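Local coordinates for Ice-binding protein (Flavobacteriaceae bacterium, PDB 5UYT) that probably binds ice crystals and limits their growth, acting as a multi-domain antifreeze protein of an Antarctic bacterium, at residues L153-V167 / A172-L186. Numbering follows the deposited sequence.
Sequences LVDLATNTVMKGNVV and AIVLQSGVSLEGRAL
Ala157 O is gripped twice by Thr160, from OG1 at 2.7 Å and from N, both on one face of its carbonyl, while Val179 CG2 rests against the same oxygen at 3.5 Å. The type II turn 157-160 stacks on its counterpart, 176-179, where Asn159 N donates to Ser177 O. At the start of its turn, Gln176 reaches across with an extended chain: NE2 meets the syn lone pair of Asp155 OD1 at 2.8 Å, the amide and carboxylate planes nearly perpendicular (87°), and OE1 accepts from a water that in turn accepts from Thr158 N. Shortened to an alanine, Gln176 would probably leave the Asp155 carboxylate without this donor and the water with one anchor fewer. The two segments are successive coils of the right-handed beta-helix, paired in parallel register, strand 154-156 on 173-175, 161-163 on 180-181 and 165-167 on 184-186. Inside, Leu156 CD1 lies alongside Leu175 CD2 (3.8 Å), and Met162 CG packs on Leu181 CD1 (3.7 Å). Lys163, bent at chi2 (-71°), brings NZ to the anti lone pair of Glu182 OE1 in a 2.9 Å salt bridge. Past the Gly164-Gly183 corner, Arg184 NH1 bonds Asn165 OD1 in plane at 2.9 Å; its NH2 holds Ala10 O.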
ATOM      1  N   LEU A 153       0.945 -14.069  26.920  1.00 32.10           N
ATOM      2  CA  LEU A 153       0.226 -14.191  25.629  1.00 30.95           C
ATOM      3  C   LEU A 153      -0.618 -12.948  25.285  1.00 29.94           C
ATOM      4  O   LEU A 153      -1.390 -12.473  26.129  1.00 30.26           O
ATOM      5  CB  LEU A 153      -0.677 -15.442  25.670  1.00 31.57           C
ATOM      6  CG  LEU A 153      -1.679 -15.627  24.522  1.00 31.03           C
ATOM      7  CD1 LEU A 153      -0.958 -15.981  23.230  1.00 30.79           C
ATOM      8  CD2 LEU A 153      -2.728 -16.686  24.865  1.00 32.21           C
ATOM      9  N   VAL A 154      -0.465 -12.432  24.058  1.00 28.85           N
ATOM     10  CA  VAL A 154      -1.329 -11.378  23.543  1.00 27.72           C
ATOM     11  C   VAL A 154      -2.376 -12.073  22.674  1.00 27.83           C
ATOM     12  O   VAL A 154      -2.028 -12.730  21.687  1.00 27.75           O
ATOM     13  CB  VAL A 154      -0.558 -10.317  22.725  1.00 26.97           C
ATOM     14  CG1 VAL A 154      -1.530  -9.283  22.154  1.00 25.73           C
ATOM     15  CG2 VAL A 154       0.483  -9.626  23.593  1.00 27.22           C
ATOM     16  N   ASP A 155      -3.649 -11.964  23.058  1.00 27.94           N
ATOM     17  CA  ASP A 155      -4.726 -12.569  22.250  1.00 27.45           C
ATOM     18  C   ASP A 155      -5.850 -11.562  22.054  1.00 26.97           C
ATOM     19  O   ASP A 155      -6.577 -11.233  23.010  1.00 27.63           O
ATOM     20  CB  ASP A 155      -5.258 -13.857  22.904  1.00 29.09           C
ATOM     21  CG  ASP A 155      -6.060 -14.710  21.924  1.00 29.43           C
ATOM     22  OD1 ASP A 155      -7.037 -14.188  21.345  1.00 29.24           O
ATOM     23  OD2 ASP A 155      -5.735 -15.905  21.757  1.00 30.19           O
ATOM     24  N   LEU A 156      -5.970 -11.053  20.832  1.00 25.60           N
ATOM     25  CA  LEU A 156      -7.001 -10.074  20.539  1.00 24.56           C
ATOM     26  C   LEU A 156      -8.168 -10.725  19.826  1.00 24.38           C
ATOM     27  O   LEU A 156      -7.989 -11.336  18.762  1.00 23.85           O
ATOM     28  CB  LEU A 156      -6.426  -8.878  19.751  1.00 24.06           C
ATOM     29  CG  LEU A 156      -5.216  -8.229  20.448  1.00 24.29           C
ATOM     30  CD1 LEU A 156      -4.842  -6.962  19.689  1.00 24.16           C
ATOM     31  CD2 LEU A 156      -5.512  -7.880  21.907  1.00 25.13           C
ATOM     32  N   ALA A 157      -9.363 -10.573  20.422  1.00 24.48           N
ATOM     33  CA  ALA A 157     -10.585 -11.223  19.960  1.00 24.71           C
ATOM     34  C   ALA A 157     -11.085 -10.632  18.665  1.00 24.34           C
ATOM     35  O   ALA A 157     -10.648  -9.547  18.254  1.00 24.39           O
ATOM     36  CB  ALA A 157     -11.673 -11.110  21.019  1.00 25.19           C
ATOM     37  N   THR A 158     -12.019 -11.350  18.039  1.00 25.09           N
ATOM     38  CA  THR A 158     -12.555 -10.956  16.744  1.00 24.98           C
ATOM     39  C   THR A 158     -12.954  -9.473  16.695  1.00 24.75           C
ATOM     40  O   THR A 158     -13.588  -8.935  17.619  1.00 24.30           O
ATOM     41  CB  THR A 158     -13.773 -11.797  16.361  1.00 26.44           C
ATOM     42  OG1 THR A 158     -14.759 -11.637  17.373  1.00 27.43           O
ATOM     43  CG2 THR A 158     -13.399 -13.270  16.318  1.00 26.73           C
ATOM     44  N   ASN A 159     -12.581  -8.837  15.585  1.00 24.37           N
ATOM     45  CA  ASN A 159     -12.915  -7.416  15.323  1.00 24.59           C
ATOM     46  C   ASN A 159     -12.367  -6.407  16.360  1.00 24.41           C
ATOM     47  O   ASN A 159     -12.906  -5.307  16.481  1.00 24.84           O
ATOM     48  CB  ASN A 159     -14.419  -7.231  15.103  1.00 26.59           C
ATOM     49  CG  ASN A 159     -14.935  -8.057  13.943  1.00 28.34           C
ATOM     50  OD1 ASN A 159     -14.307  -8.130  12.896  1.00 29.87           O
ATOM     51  ND2 ASN A 159     -16.044  -8.735  14.148  1.00 30.17           N
ATOM     52  N   THR A 160     -11.295  -6.754  17.069  1.00 23.52           N
ATOM     53  CA  THR A 160     -10.674  -5.791  17.991  1.00 23.70           C
ATOM     54  C   THR A 160      -9.979  -4.678  17.209  1.00 23.11           C
ATOM     55  O   THR A 160      -9.162  -4.963  16.318  1.00 23.34           O
ATOM     56  CB  THR A 160      -9.673  -6.472  18.955  1.00 24.10           C
ATOM     57  OG1 THR A 160     -10.412  -7.322  19.834  1.00 25.71           O
ATOM     58  CG2 THR A 160      -8.898  -5.429  19.795  1.00 23.73           C
ATOM     59  N   VAL A 161     -10.311  -3.430  17.522  1.00 22.85           N
ATOM     60  CA  VAL A 161      -9.583  -2.282  16.973  1.00 22.93           C
ATOM     61  C   VAL A 161      -8.492  -1.907  17.973  1.00 23.47           C
ATOM     62  O   VAL A 161      -8.790  -1.543  19.136  1.00 24.97           O
ATOM     63  CB  VAL A 161     -10.516  -1.101  16.722  1.00 23.00           C
ATOM     64  CG1 VAL A 161      -9.697   0.140  16.325  1.00 23.11           C
ATOM     65  CG2 VAL A 161     -11.549  -1.476  15.655  1.00 23.48           C
ATOM     66  N   MET A 162      -7.239  -2.044  17.555  1.00 23.05           N
ATOM     67  CA  MET A 162      -6.093  -1.874  18.455  1.00 23.47           C
ATOM     68  C   MET A 162      -5.132  -0.791  17.947  1.00 23.25           C
ATOM     69  O   MET A 162      -4.996  -0.579  16.749  1.00 22.82           O
ATOM     70  CB  MET A 162      -5.357  -3.215  18.640  1.00 23.08           C
ATOM     71  CG  MET A 162      -4.271  -3.235  19.724  1.00 24.12           C
ATOM     72  SD  MET A 162      -4.932  -2.888  21.366  1.00 25.26           S
ATOM     73  CE  MET A 162      -3.504  -3.497  22.287  1.00 24.99           C
ATOM     74  N   LYS A 163      -4.482  -0.100  18.890  1.00 24.32           N
ATOM     75  CA  LYS A 163      -3.525   0.949  18.577  1.00 24.55           C
ATOM     76  C   LYS A 163      -2.229   0.696  19.311  1.00 25.53           C
ATOM     77  O   LYS A 163      -2.222   0.311  20.497  1.00 25.33           O
ATOM     78  CB  LYS A 163      -4.043   2.329  19.004  1.00 24.68           C
ATOM     79  CG  LYS A 163      -5.424   2.676  18.476  1.00 25.07           C
ATOM     80  CD  LYS A 163      -5.362   2.927  16.975  1.00 24.69           C
ATOM     81  CE  LYS A 163      -6.744   3.268  16.436  1.00 25.68           C
ATOM     82  NZ  LYS A 163      -6.689   3.292  14.953  1.00 27.81           N
ATOM     83  N   GLY A 164      -1.134   0.929  18.595  1.00 25.79           N
ATOM     84  CA  GLY A 164       0.174   0.958  19.200  1.00 26.24           C
ATOM     85  C   GLY A 164       1.086  -0.205  18.920  1.00 26.50           C
ATOM     86  O   GLY A 164       0.722  -1.193  18.279  1.00 25.68           O
ATOM     87  N   ASN A 165       2.290  -0.083  19.455  1.00 27.50           N
ATOM     88  CA  ASN A 165       3.278  -1.151  19.375  1.00 27.38           C
ATOM     89  C   ASN A 165       3.031  -2.213  20.436  1.00 27.87           C
ATOM     90  O   ASN A 165       3.200  -1.934  21.611  1.00 28.42           O
ATOM     91  CB  ASN A 165       4.630  -0.515  19.579  1.00 28.91           C
ATOM     92  CG  ASN A 165       4.972   0.424  18.460  1.00 28.54           C
ATOM     93  OD1 ASN A 165       4.915   0.040  17.291  1.00 28.17           O
ATOM     94  ND2 ASN A 165       5.302   1.668  18.796  1.00 29.44           N
ATOM     95  N   VAL A 166       2.613  -3.416  20.025  1.00 27.20           N
ATOM     96  CA  VAL A 166       2.287  -4.476  20.990  1.00 27.69           C
ATOM     97  C   VAL A 166       3.537  -5.328  21.085  1.00 28.52           C
ATOM     98  O   VAL A 166       3.872  -6.010  20.126  1.00 28.34           O
ATOM     99  CB  VAL A 166       1.086  -5.344  20.516  1.00 26.79           C
ATOM    100  CG1 VAL A 166       0.855  -6.513  21.494  1.00 27.53           C
ATOM    101  CG2 VAL A 166      -0.160  -4.469  20.348  1.00 26.62           C
ATOM    102  N   VAL A 167       4.240  -5.250  22.221  1.00 29.15           N
ATOM    103  CA  VAL A 167       5.496  -5.962  22.416  1.00 30.26           C
ATOM    104  C   VAL A 167       5.262  -7.097  23.409  1.00 30.96           C
ATOM    105  O   VAL A 167       5.117  -6.862  24.615  1.00 31.94           O
ATOM    106  CB  VAL A 167       6.617  -5.037  22.971  1.00 31.25           C
ATOM    107  CG1 VAL A 167       7.910  -5.818  23.223  1.00 31.71           C
ATOM    108  CG2 VAL A 167       6.863  -3.867  22.040  1.00 30.46           C
ATOM    109  N   ALA A 172       3.611 -15.558  22.709  1.00 32.71           N
ATOM    110  CA  ALA A 172       3.019 -15.498  21.361  1.00 31.29           C
ATOM    111  C   ALA A 172       2.026 -14.338  21.232  1.00 29.76           C
ATOM    112  O   ALA A 172       1.606 -13.732  22.237  1.00 29.56           O
ATOM    113  CB  ALA A 172       2.347 -16.833  21.019  1.00 32.18           C
ATOM    114  N   ILE A 173       1.685 -14.018  19.987  1.00 28.15           N
ATOM    115  CA  ILE A 173       0.646 -13.051  19.680  1.00 26.96           C
ATOM    116  C   ILE A 173      -0.353 -13.707  18.738  1.00 26.92           C
ATOM    117  O   ILE A 173       0.039 -14.307  17.734  1.00 27.70           O
ATOM    118  CB  ILE A 173       1.222 -11.773  19.014  1.00 26.19           C
ATOM    119  CG1 ILE A 173       2.308 -11.158  19.914  1.00 26.23           C
ATOM    120  CG2 ILE A 173       0.086 -10.761  18.724  1.00 24.79           C
ATOM    121  CD1 ILE A 173       3.019  -9.960  19.299  1.00 26.38           C
ATOM    122  N   VAL A 174      -1.637 -13.582  19.055  1.00 26.44           N
ATOM    123  CA  VAL A 174      -2.684 -14.188  18.254  1.00 26.11           C
ATOM    124  C   VAL A 174      -3.702 -13.075  17.959  1.00 25.49           C
ATOM    125  O   VAL A 174      -4.284 -12.494  18.897  1.00 25.31           O
ATOM    126  CB  VAL A 174      -3.380 -15.368  18.983  1.00 26.91           C
ATOM    127  CG1 VAL A 174      -4.487 -15.952  18.101  1.00 26.72           C
ATOM    128  CG2 VAL A 174      -2.382 -16.460  19.394  1.00 27.60           C
ATOM    129  N   LEU A 175      -3.911 -12.800  16.670  1.00 25.34           N
ATOM    130  CA  LEU A 175      -4.836 -11.766  16.232  1.00 24.60           C
ATOM    131  C   LEU A 175      -5.949 -12.448  15.472  1.00 24.89           C
ATOM    132  O   LEU A 175      -5.736 -12.983  14.388  1.00 25.12           O
ATOM    133  CB  LEU A 175      -4.116 -10.733  15.343  1.00 24.41           C
ATOM    134  CG  LEU A 175      -2.888 -10.030  15.950  1.00 24.51           C
ATOM    135  CD1 LEU A 175      -2.421  -8.953  14.981  1.00 24.57           C
ATOM    136  CD2 LEU A 175      -3.166  -9.448  17.333  1.00 24.28           C
ATOM    137  N   GLN A 176      -7.138 -12.437  16.053  1.00 24.90           N
ATOM    138  CA  GLN A 176      -8.255 -13.194  15.516  1.00 25.50           C
ATOM    139  C   GLN A 176      -8.956 -12.443  14.371  1.00 25.41           C
ATOM    140  O   GLN A 176      -8.598 -11.307  14.070  1.00 25.41           O
ATOM    141  CB  GLN A 176      -9.225 -13.514  16.653  1.00 26.29           C
ATOM    142  CG  GLN A 176      -8.703 -14.517  17.687  1.00 26.93           C
ATOM    143  CD  GLN A 176      -9.755 -14.887  18.717  1.00 27.96           C
ATOM    144  OE1 GLN A 176     -10.883 -15.244  18.359  1.00 29.15           O
ATOM    145  NE2 GLN A 176      -9.400 -14.805  20.008  1.00 27.94           N
ATOM    146  N   SER A 177      -9.946 -13.096  13.751  1.00 25.56           N
ATOM    147  CA  SER A 177     -10.650 -12.595  12.580  1.00 25.83           C
ATOM    148  C   SER A 177     -11.045 -11.122  12.729  1.00 25.69           C
ATOM    149  O   SER A 177     -11.719 -10.753  13.693  1.00 25.29           O
ATOM    150  CB  SER A 177     -11.899 -13.456  12.348  1.00 27.30           C
ATOM    151  OG  SER A 177     -12.664 -12.913  11.283  1.00 28.82           O
ATOM    152  N   GLY A 178     -10.605 -10.284  11.788  1.00 25.07           N
ATOM    153  CA  GLY A 178     -11.092  -8.905  11.687  1.00 24.80           C
ATOM    154  C   GLY A 178     -10.406  -7.901  12.598  1.00 24.59           C
ATOM    155  O   GLY A 178     -10.810  -6.723  12.638  1.00 24.62           O
ATOM    156  N   VAL A 179      -9.398  -8.348  13.352  1.00 23.77           N
ATOM    157  CA  VAL A 179      -8.583  -7.417  14.139  1.00 23.71           C
ATOM    158  C   VAL A 179      -8.020  -6.334  13.224  1.00 23.96           C
ATOM    159  O   VAL A 179      -7.579  -6.624  12.092  1.00 24.40           O
ATOM    160  CB  VAL A 179      -7.453  -8.124  14.902  1.00 23.73           C
ATOM    161  CG1 VAL A 179      -6.375  -7.136  15.365  1.00 23.75           C
ATOM    162  CG2 VAL A 179      -8.017  -8.867  16.108  1.00 23.65           C
ATOM    163  N   SER A 180      -8.057  -5.095  13.706  1.00 23.04           N
ATOM    164  CA  SER A 180      -7.554  -3.965  12.949  1.00 22.82           C
ATOM    165  C   SER A 180      -6.561  -3.230  13.845  1.00 22.94           C
ATOM    166  O   SER A 180      -6.964  -2.609  14.824  1.00 23.19           O
ATOM    167  CB  SER A 180      -8.707  -3.040  12.562  1.00 23.56           C
ATOM    168  OG  SER A 180      -8.201  -2.055  11.699  1.00 23.92           O
ATOM    169  N   LEU A 181      -5.280  -3.305  13.489  1.00 22.27           N
ATOM    170  CA  LEU A 181      -4.208  -2.744  14.300  1.00 22.58           C
ATOM    171  C   LEU A 181      -3.472  -1.630  13.552  1.00 22.72           C
ATOM    172  O   LEU A 181      -2.856  -1.873  12.508  1.00 22.45           O
ATOM    173  CB  LEU A 181      -3.232  -3.859  14.694  1.00 22.93           C
ATOM    174  CG  LEU A 181      -1.916  -3.497  15.424  1.00 22.84           C
ATOM    175  CD1 LEU A 181      -2.200  -2.649  16.658  1.00 23.74           C
ATOM    176  CD2 LEU A 181      -1.087  -4.740  15.787  1.00 23.04           C
ATOM    177  N   GLU A 182      -3.565  -0.411  14.071  1.00 22.61           N
ATOM    178  CA  GLU A 182      -2.694   0.685  13.614  1.00 23.19           C
ATOM    179  C   GLU A 182      -1.572   0.624  14.642  1.00 23.54           C
ATOM    180  O   GLU A 182      -1.733   1.084  15.769  1.00 23.39           O
ATOM    181  CB  GLU A 182      -3.432   2.032  13.676  1.00 24.48           C
ATOM    182  CG  GLU A 182      -2.587   3.214  13.201  1.00 27.34           C
ATOM    183  CD  GLU A 182      -3.197   4.589  13.524  1.00 29.92           C
ATOM    184  OE1 GLU A 182      -4.312   4.692  14.090  1.00 30.62           O
ATOM    185  OE2 GLU A 182      -2.548   5.592  13.205  1.00 31.94           O
ATOM    186  N   GLY A 183      -0.442   0.036  14.260  1.00 23.46           N
ATOM    187  CA  GLY A 183       0.554  -0.356  15.250  1.00 23.75           C
ATOM    188  C   GLY A 183       1.373  -1.517  14.716  1.00 23.86           C
ATOM    189  O   GLY A 183       1.458  -1.748  13.506  1.00 23.08           O
ATOM    190  N   ARG A 184       1.954  -2.273  15.635  1.00 23.96           N
ATOM    191  CA  ARG A 184       2.828  -3.384  15.281  1.00 24.43           C
ATOM    192  C   ARG A 184       2.592  -4.521  16.260  1.00 24.86           C
ATOM    193  O   ARG A 184       2.252  -4.271  17.437  1.00 25.17           O
ATOM    194  CB  ARG A 184       4.307  -2.947  15.373  1.00 24.99           C
ATOM    195  CG  ARG A 184       4.718  -1.891  14.346  1.00 25.24           C
ATOM    196  CD  ARG A 184       6.137  -1.387  14.629  1.00 25.54           C
ATOM    197  NE  ARG A 184       6.554  -0.364  13.652  1.00 25.33           N
ATOM    198  CZ  ARG A 184       6.448   0.955  13.841  1.00 25.80           C
ATOM    199  NH1 ARG A 184       5.951   1.435  14.974  1.00 26.02           N
ATOM    200  NH2 ARG A 184       6.843   1.813  12.887  1.00 25.67           N
ATOM    201  N   ALA A 185       2.742  -5.762  15.785  1.00 24.84           N
ATOM    202  CA  ALA A 185       2.815  -6.921  16.677  1.00 25.78           C
ATOM    203  C   ALA A 185       4.248  -7.429  16.641  1.00 26.40           C
ATOM    204  O   ALA A 185       4.730  -7.894  15.602  1.00 25.98           O
ATOM    205  CB  ALA A 185       1.815  -8.014  16.262  1.00 25.57           C
ATOM    206  N   LEU A 186       4.926  -7.279  17.776  1.00 26.70           N
ATOM    207  CA  LEU A 186       6.342  -7.592  17.921  1.00 27.42           C
ATOM    208  C   LEU A 186       6.530  -8.533  19.106  1.00 28.26           C
ATOM    209  O   LEU A 186       6.085  -8.213  20.211  1.00 28.21           O
ATOM    210  CB  LEU A 186       7.133  -6.301  18.194  1.00 28.17           C
ATOM    211  CG  LEU A 186       6.928  -5.110  17.238  1.00 28.26           C
ATOM    212  CD1 LEU A 186       7.604  -3.872  17.825  1.00 28.97           C
ATOM    213  CD2 LEU A 186       7.473  -5.422  15.850  1.00 28.65           C
TER
HETATM  214  O   HOH W   1     -12.888 -13.743  19.352  1.00 32.90           O
HETATM  215  O   HOH W   2       6.249   3.769  17.002  1.00 31.71           O